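Local atomic coordinates of alpha-Amylase (Thermotoga maritima, PDB entry 2B5D), a protein that belongs to glycoside hydrolase family 57, enzymes built on a distorted (beta/alpha) barrel with helical additions, and is named an alpha-amylase. Residues Gln244-Ala249 against Glu351-Trp356; Asp322-Lys327 against Phe368-Glu373; Asp238-Glu243 against Ala331-Asp336. One frame throughout, in Å; residues are numbered along the deposited sequence.

Contact 1 (Gln244-Ala249 against Glu351-Trp356)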
# COMPACT_ATOMS: atom_id res chain seq x y z
N GLN A 244 19.26 -26.42 -10.86
CA GLN A 244 20.03 -25.76 -11.93
C GLN A 244 19.93 -26.37 -13.32
O GLN A 244 19.85 -25.64 -14.32
CB GLN A 244 21.48 -25.56 -11.51
CG GLN A 244 21.62 -24.26 -10.79
CD GLN A 244 23.01 -23.95 -10.32
OE1 GLN A 244 23.44 -24.45 -9.28
NE2 GLN A 244 23.70 -23.08 -11.04
N VAL A 245 19.88 -27.69 -13.43
CA VAL A 245 19.68 -28.26 -14.77
C VAL A 245 18.38 -27.83 -15.47
O VAL A 245 18.30 -27.84 -16.70
CB VAL A 245 20.02 -29.78 -14.87
CG1 VAL A 245 20.24 -30.45 -13.48
CG2 VAL A 245 19.06 -30.54 -15.75
N TRP A 246 17.40 -27.35 -14.69
CA TRP A 246 16.13 -26.85 -15.23
C TRP A 246 15.94 -25.35 -15.14
O TRP A 246 14.86 -24.84 -15.41
CB TRP A 246 14.98 -27.52 -14.52
CG TRP A 246 15.24 -28.95 -14.39
CD1 TRP A 246 15.34 -29.64 -13.24
CD2 TRP A 246 15.51 -29.87 -15.45
NE1 TRP A 246 15.63 -30.96 -13.50
CE2 TRP A 246 15.73 -31.12 -14.86
CE3 TRP A 246 15.58 -29.75 -16.84
CZ2 TRP A 246 16.01 -32.27 -15.62
CZ3 TRP A 246 15.84 -30.89 -17.59
CH2 TRP A 246 16.05 -32.13 -16.97
N SER A 247 17.01 -24.66 -14.75
CA SER A 247 17.08 -23.23 -14.70
C SER A 247 16.96 -22.60 -16.09
O SER A 247 17.57 -23.09 -17.03
CB SER A 247 18.44 -22.88 -14.11
OG SER A 247 18.58 -21.49 -13.98
N ALA A 248 16.18 -21.53 -16.22
CA ALA A 248 16.17 -20.71 -17.42
C ALA A 248 17.43 -19.86 -17.55
O ALA A 248 17.87 -19.53 -18.66
CB ALA A 248 14.95 -19.81 -17.43
N ALA A 249 17.98 -19.45 -16.41
CA ALA A 249 19.20 -18.67 -16.41
C ALA A 249 20.45 -19.48 -16.85
O ALA A 249 21.34 -18.95 -17.58
CB ALA A 249 19.41 -18.01 -15.06
N GLU A 351 5.47 -28.48 -12.11
CA GLU A 351 5.08 -27.37 -12.99
C GLU A 351 6.24 -26.85 -13.80
O GLU A 351 6.03 -26.14 -14.81
CB GLU A 351 4.47 -26.20 -12.21
CG GLU A 351 5.16 -25.87 -10.86
CD GLU A 351 4.37 -26.47 -9.67
OE1 GLU A 351 3.94 -25.68 -8.77
OE2 GLU A 351 4.15 -27.71 -9.66
N LEU A 352 7.46 -27.17 -13.35
CA LEU A 352 8.64 -26.95 -14.15
C LEU A 352 8.49 -27.66 -15.50
O LEU A 352 9.05 -27.20 -16.48
CB LEU A 352 9.93 -27.40 -13.42
CG LEU A 352 10.49 -26.76 -12.12
CD1 LEU A 352 11.87 -27.33 -11.73
CD2 LEU A 352 10.52 -25.21 -12.09
N PHE A 353 7.70 -28.73 -15.58
CA PHE A 353 7.57 -29.47 -16.85
C PHE A 353 6.23 -29.19 -17.50
O PHE A 353 5.19 -29.72 -17.09
CB PHE A 353 7.83 -30.99 -16.69
CG PHE A 353 9.23 -31.31 -16.21
CD1 PHE A 353 9.50 -31.49 -14.85
CD2 PHE A 353 10.30 -31.38 -17.11
CE1 PHE A 353 10.81 -31.75 -14.39
CE2 PHE A 353 11.61 -31.64 -16.67
CZ PHE A 353 11.86 -31.82 -15.30
N GLY A 354 6.25 -28.35 -18.53
CA GLY A 354 5.03 -28.02 -19.25
C GLY A 354 4.50 -26.63 -18.91
O GLY A 354 3.86 -26.00 -19.75
N HIS A 355 4.77 -26.15 -17.71
CA HIS A 355 4.27 -24.85 -17.33
C HIS A 355 5.32 -23.75 -17.37
O HIS A 355 5.21 -22.84 -18.19
CB HIS A 355 3.46 -24.88 -16.02
CG HIS A 355 2.84 -23.56 -15.68
ND1 HIS A 355 1.89 -22.95 -16.48
CD2 HIS A 355 3.06 -22.71 -14.64
CE1 HIS A 355 1.55 -21.79 -15.94
NE2 HIS A 355 2.25 -21.62 -14.83
N TRP A 356 6.33 -23.79 -16.51
CA TRP A 356 7.47 -22.88 -16.66
C TRP A 356 8.21 -23.11 -17.98
O TRP A 356 8.57 -22.15 -18.67
CB TRP A 356 8.44 -23.02 -15.47
CG TRP A 356 7.83 -22.43 -14.27
CD1 TRP A 356 7.25 -23.08 -13.22
CD2 TRP A 356 7.66 -21.02 -14.03
NE1 TRP A 356 6.74 -22.16 -12.31
CE2 TRP A 356 6.98 -20.89 -12.79
CE3 TRP A 356 8.02 -19.85 -14.75
CZ2 TRP A 356 6.66 -19.64 -12.24
CZ3 TRP A 356 7.71 -18.61 -14.20
CH2 TRP A 356 7.04 -18.51 -12.95
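Both faces of the Trp246 indole carry a neighbour: CZ of Phe353 stands over the centre of one, and CG2 of Val245, the preceding residue in the chain, over the centre of the other. Phe353 comes in end on, its CZ 4.0 Å from Trp246 CE2, which makes a T-shaped (edge-to-face) pair. The Phe353 ring centroid lies 5.3 Å from that of the six-membered indole ring, with the planes 69° apart, the edge of the phenyl ring facing the indole. In Phe353, CG stands beside the backbone N and anti to the carbonyl carbon (chi1 -62°), which swings the ring from its own short helix toward the indole. Leu352 touches nearer the backbone, where its CD1 comes 4.2 Å from Trp246 CB and approaches the indole obliquely. No hydrogen bond spans the two segments; apolar and aromatic contacts alone join them. Phe348, Phe363 and Phe323 also meet the indole, Phe348 and Phe323 edge-to-face, and the backbone O of Phe353 accepts from Thr37 OG1. The tryptophan thus sits in a buried aromatic cluster, joining the loop after strand 233-236 to the turn of helix that follows strand 343-349, both beyond strands of the largely parallel sheet of the family 57 barrel.

Contact 2 (Asp322-Lys327 against Phe368-Glu373)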
# COMPACT_ATOMS: atom_id res chain seq x y z
N ASP A 322 21.77 -34.99 -24.08
CA ASP A 322 22.74 -34.47 -23.14
C ASP A 322 22.51 -35.10 -21.75
O ASP A 322 23.42 -35.63 -21.12
CB ASP A 322 22.64 -32.96 -23.03
CG ASP A 322 23.84 -32.36 -22.40
OD1 ASP A 322 24.90 -32.45 -23.02
OD2 ASP A 322 23.77 -31.78 -21.30
N PHE A 323 21.28 -35.02 -21.27
CA PHE A 323 20.98 -35.50 -19.96
C PHE A 323 21.22 -37.02 -19.83
O PHE A 323 21.90 -37.45 -18.88
CB PHE A 323 19.58 -35.08 -19.49
CG PHE A 323 19.45 -35.04 -17.99
CD1 PHE A 323 20.32 -34.26 -17.25
CD2 PHE A 323 18.49 -35.81 -17.34
CE1 PHE A 323 20.23 -34.25 -15.89
CE2 PHE A 323 18.38 -35.80 -15.97
CZ PHE A 323 19.25 -35.01 -15.24
N LEU A 324 20.69 -37.79 -20.80
CA LEU A 324 21.01 -39.21 -20.95
C LEU A 324 22.50 -39.53 -20.84
O LEU A 324 22.91 -40.35 -19.99
CB LEU A 324 20.51 -39.74 -22.28
CG LEU A 324 20.88 -41.20 -22.62
CD1 LEU A 324 19.92 -42.22 -22.00
CD2 LEU A 324 20.94 -41.38 -24.14
N HIS A 325 23.33 -38.87 -21.65
CA HIS A 325 24.76 -39.11 -21.61
C HIS A 325 25.34 -38.75 -20.27
O HIS A 325 26.16 -39.47 -19.75
CB HIS A 325 25.52 -38.49 -22.83
CG HIS A 325 24.97 -38.96 -24.16
ND1 HIS A 325 24.98 -38.18 -25.30
CD2 HIS A 325 24.31 -40.10 -24.49
CE1 HIS A 325 24.38 -38.83 -26.28
NE2 HIS A 325 23.95 -40.00 -25.81
N LYS A 326 24.92 -37.65 -19.68
CA LYS A 326 25.34 -37.35 -18.28
C LYS A 326 24.95 -38.43 -17.23
O LYS A 326 25.72 -38.71 -16.33
CB LYS A 326 24.83 -35.99 -17.86
CG LYS A 326 25.54 -34.92 -18.60
CD LYS A 326 24.91 -33.57 -18.42
CE LYS A 326 26.03 -32.57 -18.35
NZ LYS A 326 26.38 -32.13 -19.72
N LYS A 327 23.79 -39.07 -17.38
CA LYS A 327 23.33 -40.05 -16.36
C LYS A 327 24.02 -41.40 -16.55
O LYS A 327 24.23 -42.17 -15.58
CB LYS A 327 21.80 -40.23 -16.39
CG LYS A 327 20.95 -38.96 -16.07
CD LYS A 327 21.25 -38.37 -14.71
CE LYS A 327 22.38 -37.36 -14.79
NZ LYS A 327 22.80 -36.74 -13.51
N PHE A 368 12.66 -40.57 -21.26
CA PHE A 368 12.22 -41.90 -20.89
C PHE A 368 12.52 -42.90 -21.99
O PHE A 368 13.08 -43.97 -21.72
CB PHE A 368 10.73 -41.95 -20.52
CG PHE A 368 10.41 -41.33 -19.18
CD1 PHE A 368 11.43 -40.98 -18.28
CD2 PHE A 368 9.09 -41.14 -18.80
CE1 PHE A 368 11.12 -40.44 -17.05
CE2 PHE A 368 8.77 -40.60 -17.56
CZ PHE A 368 9.79 -40.25 -16.69
N GLU A 369 12.18 -42.54 -23.22
CA GLU A 369 12.38 -43.44 -24.36
C GLU A 369 13.85 -43.76 -24.57
O GLU A 369 14.21 -44.90 -24.88
CB GLU A 369 11.73 -42.89 -25.64
CG GLU A 369 10.21 -42.84 -25.56
CD GLU A 369 9.53 -42.13 -26.74
OE1 GLU A 369 10.14 -41.24 -27.40
OE2 GLU A 369 8.35 -42.50 -27.01
N LEU A 370 14.70 -42.76 -24.37
CA LEU A 370 16.14 -42.92 -24.45
C LEU A 370 16.67 -43.81 -23.34
O LEU A 370 17.51 -44.69 -23.61
CB LEU A 370 16.81 -41.56 -24.39
CG LEU A 370 17.31 -40.87 -25.66
CD1 LEU A 370 16.79 -41.46 -26.98
CD2 LEU A 370 17.00 -39.40 -25.56
N VAL A 371 16.21 -43.60 -22.10
CA VAL A 371 16.62 -44.45 -20.98
C VAL A 371 16.16 -45.87 -21.22
O VAL A 371 16.91 -46.81 -20.97
CB VAL A 371 16.15 -43.93 -19.58
CG1 VAL A 371 16.27 -45.02 -18.54
CG2 VAL A 371 16.99 -42.74 -19.14
N ASN A 372 14.95 -46.02 -21.73
CA ASN A 372 14.44 -47.32 -22.11
C ASN A 372 15.40 -48.08 -23.09
O ASN A 372 15.65 -49.26 -22.90
CB ASN A 372 13.05 -47.19 -22.72
CG ASN A 372 11.93 -47.07 -21.68
OD1 ASN A 372 10.83 -46.57 -22.00
ND2 ASN A 372 12.18 -47.50 -20.44
N GLU A 373 15.92 -47.39 -24.10
CA GLU A 373 16.88 -47.99 -25.02
C GLU A 373 18.25 -48.18 -24.44
O GLU A 373 18.92 -49.15 -24.79
CB GLU A 373 16.98 -47.21 -26.35
CG GLU A 373 15.73 -47.32 -27.23
CD GLU A 373 15.00 -48.67 -27.05
OE1 GLU A 373 15.58 -49.73 -27.40
OE2 GLU A 373 13.85 -48.65 -26.53
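This is a buried, largely apolar contact between two helices, 309-338 and 360-373, that pack against each other on the outside of the distorted (beta/alpha) barrel of family 57. The backbones come nearest at Leu324 and Val371, whose CA atoms are 6.8 Å apart, and Leu324 supplies nearly the whole side of the longer helix. Its CG is anti to the backbone N (chi1 176°), which carries both methyls across to the second helix. CD2 meets Leu370 alone of the two residues there, 4.0 Å from its CG, and the two leucine side chains cross at about a right angle. CD1 reaches both Leu370 and Val371, and lies 4.1 Å from Val371 CG2, the branch beside the valine backbone N. Val371 also packs on Ile5, Leu377 and Leu379 of strands 3-11 and 377-379, so helix 360-373 rests on the sheet beside helix 309-338, whose Lys327 also touches Leu377. On another side of the longer helix, Lys326 NZ forms a salt bridge with Asp322 OD2, one turn earlier, at 3.1 Å. Leu324 CD1 also reaches main chain, lying 3.8 Å from the carbonyl O of Leu370.

Contact 3 (Asp238-Glu243 against Ala331-Asp336)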
# COMPACT_ATOMS: atom_id res chain seq x y z
N ASP A 238 19.86 -36.67 -5.47
CA ASP A 238 21.17 -36.54 -6.18
C ASP A 238 21.40 -35.06 -6.46
O ASP A 238 20.69 -34.47 -7.26
CB ASP A 238 21.18 -37.35 -7.51
CG ASP A 238 22.42 -37.06 -8.39
OD1 ASP A 238 23.48 -36.57 -7.91
OD2 ASP A 238 22.30 -37.34 -9.58
N PRO A 239 22.38 -34.47 -5.79
CA PRO A 239 22.60 -33.04 -5.93
C PRO A 239 23.21 -32.66 -7.32
O PRO A 239 23.21 -31.49 -7.69
CB PRO A 239 23.62 -32.74 -4.82
CG PRO A 239 24.37 -34.11 -4.62
CD PRO A 239 23.42 -35.16 -4.99
N GLU A 240 23.74 -33.65 -8.04
CA GLU A 240 24.17 -33.50 -9.42
C GLU A 240 22.99 -33.40 -10.35
O GLU A 240 23.14 -32.88 -11.47
CB GLU A 240 25.06 -34.66 -9.86
CG GLU A 240 26.33 -34.74 -9.10
CD GLU A 240 27.34 -35.66 -9.77
OE1 GLU A 240 28.37 -35.96 -9.12
OE2 GLU A 240 27.12 -36.07 -10.92
N SER A 241 21.82 -33.89 -9.92
CA SER A 241 20.61 -33.67 -10.71
C SER A 241 19.73 -32.52 -10.10
O SER A 241 18.52 -32.59 -10.13
CB SER A 241 19.81 -34.96 -10.90
OG SER A 241 20.60 -36.08 -11.31
N SER A 242 20.35 -31.47 -9.56
CA SER A 242 19.62 -30.36 -8.92
C SER A 242 18.75 -29.49 -9.83
O SER A 242 18.77 -29.63 -11.06
CB SER A 242 20.61 -29.41 -8.22
OG SER A 242 21.07 -28.39 -9.15
N GLU A 243 18.04 -28.56 -9.19
CA GLU A 243 17.28 -27.43 -9.78
C GLU A 243 17.95 -26.65 -10.95
O GLU A 243 17.27 -26.26 -11.90
CB GLU A 243 16.98 -26.42 -8.65
CG GLU A 243 18.16 -26.25 -7.63
CD GLU A 243 17.91 -26.95 -6.26
OE1 GLU A 243 18.84 -27.60 -5.71
OE2 GLU A 243 16.78 -26.81 -5.72
N ALA A 331 26.23 -43.12 -13.86
CA ALA A 331 26.00 -44.50 -13.53
C ALA A 331 27.25 -45.38 -13.60
O ALA A 331 27.55 -46.14 -12.65
CB ALA A 331 24.87 -45.09 -14.40
N ARG A 332 27.98 -45.30 -14.72
CA ARG A 332 29.10 -46.18 -14.96
C ARG A 332 30.18 -45.90 -13.94
O ARG A 332 30.74 -46.84 -13.36
CB ARG A 332 29.64 -46.01 -16.40
CG ARG A 332 28.79 -46.69 -17.49
CD ARG A 332 29.57 -46.70 -18.83
NE ARG A 332 30.06 -45.34 -19.11
CZ ARG A 332 29.47 -44.50 -19.96
NH1 ARG A 332 28.39 -44.89 -20.66
NH2 ARG A 332 29.98 -43.28 -20.13
N ARG A 333 30.47 -44.63 -13.71
CA ARG A 333 31.44 -44.22 -12.72
C ARG A 333 31.07 -44.75 -11.31
O ARG A 333 31.95 -45.14 -10.53
CB ARG A 333 31.48 -42.69 -12.72
CG ARG A 333 32.33 -42.06 -11.63
CD ARG A 333 32.34 -40.54 -11.77
NE ARG A 333 31.18 -39.86 -11.19
CZ ARG A 333 30.26 -39.18 -11.88
NH1 ARG A 333 30.33 -39.05 -13.22
NH2 ARG A 333 29.26 -38.60 -11.22
N LEU A 334 29.78 -44.74 -10.99
CA LEU A 334 29.28 -45.12 -9.67
C LEU A 334 29.30 -46.62 -9.49
O LEU A 334 29.71 -47.07 -8.45
CB LEU A 334 27.85 -44.60 -9.45
CG LEU A 334 27.49 -43.37 -8.59
CD1 LEU A 334 28.62 -42.48 -8.17
CD2 LEU A 334 26.34 -42.59 -9.27
N MET A 335 28.82 -47.38 -10.48
CA MET A 335 28.91 -48.84 -10.47
C MET A 335 30.36 -49.27 -10.22
O MET A 335 30.65 -50.08 -9.31
CB MET A 335 28.38 -49.43 -11.78
CG MET A 335 26.91 -49.73 -11.73
SD MET A 335 26.00 -50.19 -13.23
CE MET A 335 26.30 -48.76 -14.30
N ASP A 336 31.28 -48.69 -10.98
CA ASP A 336 32.68 -49.03 -10.85
C ASP A 336 33.24 -48.70 -9.44
O ASP A 336 34.03 -49.47 -8.91
CB ASP A 336 33.51 -48.42 -11.99
CG ASP A 336 35.02 -48.49 -11.73
OD1 ASP A 336 35.66 -49.54 -12.05
OD2 ASP A 336 35.55 -47.48 -11.20
O HOH W 1 27.50 -38.75 -8.79
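An Asx turn opens the loop that follows strand 233-236, and from it Glu240 reaches across to Arg333 on helix 309-338. The two side chains come from opposite directions and meet in a salt bridge, with Arg333 NH2 3.3 Å from Glu240 OE2. The carboxylate oxygen lies at the edge of the guanidinium, near its plane, and the two flat groups are 28° apart. The hydrogen bond within the pair is weak, its angle at the hydrogen only 129°. Glu240, extended beyond CG, carries its carboxylate out to meet the guanidinium, which Arg333 turns toward it by a bend at chi3 (82°). A water joins the same groups through two weak bonds, donating to Glu240 OE1 and accepting from Arg333 NH2. The turn itself is made by Asp238, whose OD1 accepts from the backbone N of Glu240 at 2.9 Å, from above the carboxylate plane; its OD2 accepts from Ser241 OG at 2.7 Å, again out of that plane. Tyr223 OH and Gln330 NE2 bond to the same carboxylate, and the backbone of Asp238 pairs with Val345 of strand 343-349, a strand of the barrel sheet. Trp212 and Gln217 of the second subunit pack on Glu240 and Arg333 respectively.

Contacts 2 and 3 share helix 309-338 and have centres about 13 Å apart; the centre of contact 1 lies about 18 Å from that of contact 2 and 20 Å from that of contact 3. Along the chain the first partners of contacts 3 and 1 come in one loop, 238-243 followed by 244-249, then 322-327 and 331-336 on the long helix, and last 351-356 and 368-373, so the segments interleave. They touch where Val245 CG2 packs on Phe323 CE1, and through Lys327 NZ, 3.2 Å from Ser241 OG. Contact 1 joins the loop to helix 352-356, contact 3 joins it to helix 309-338, and contact 2 joins that helix to helix 360-373, on a flank that also meets the second subunit.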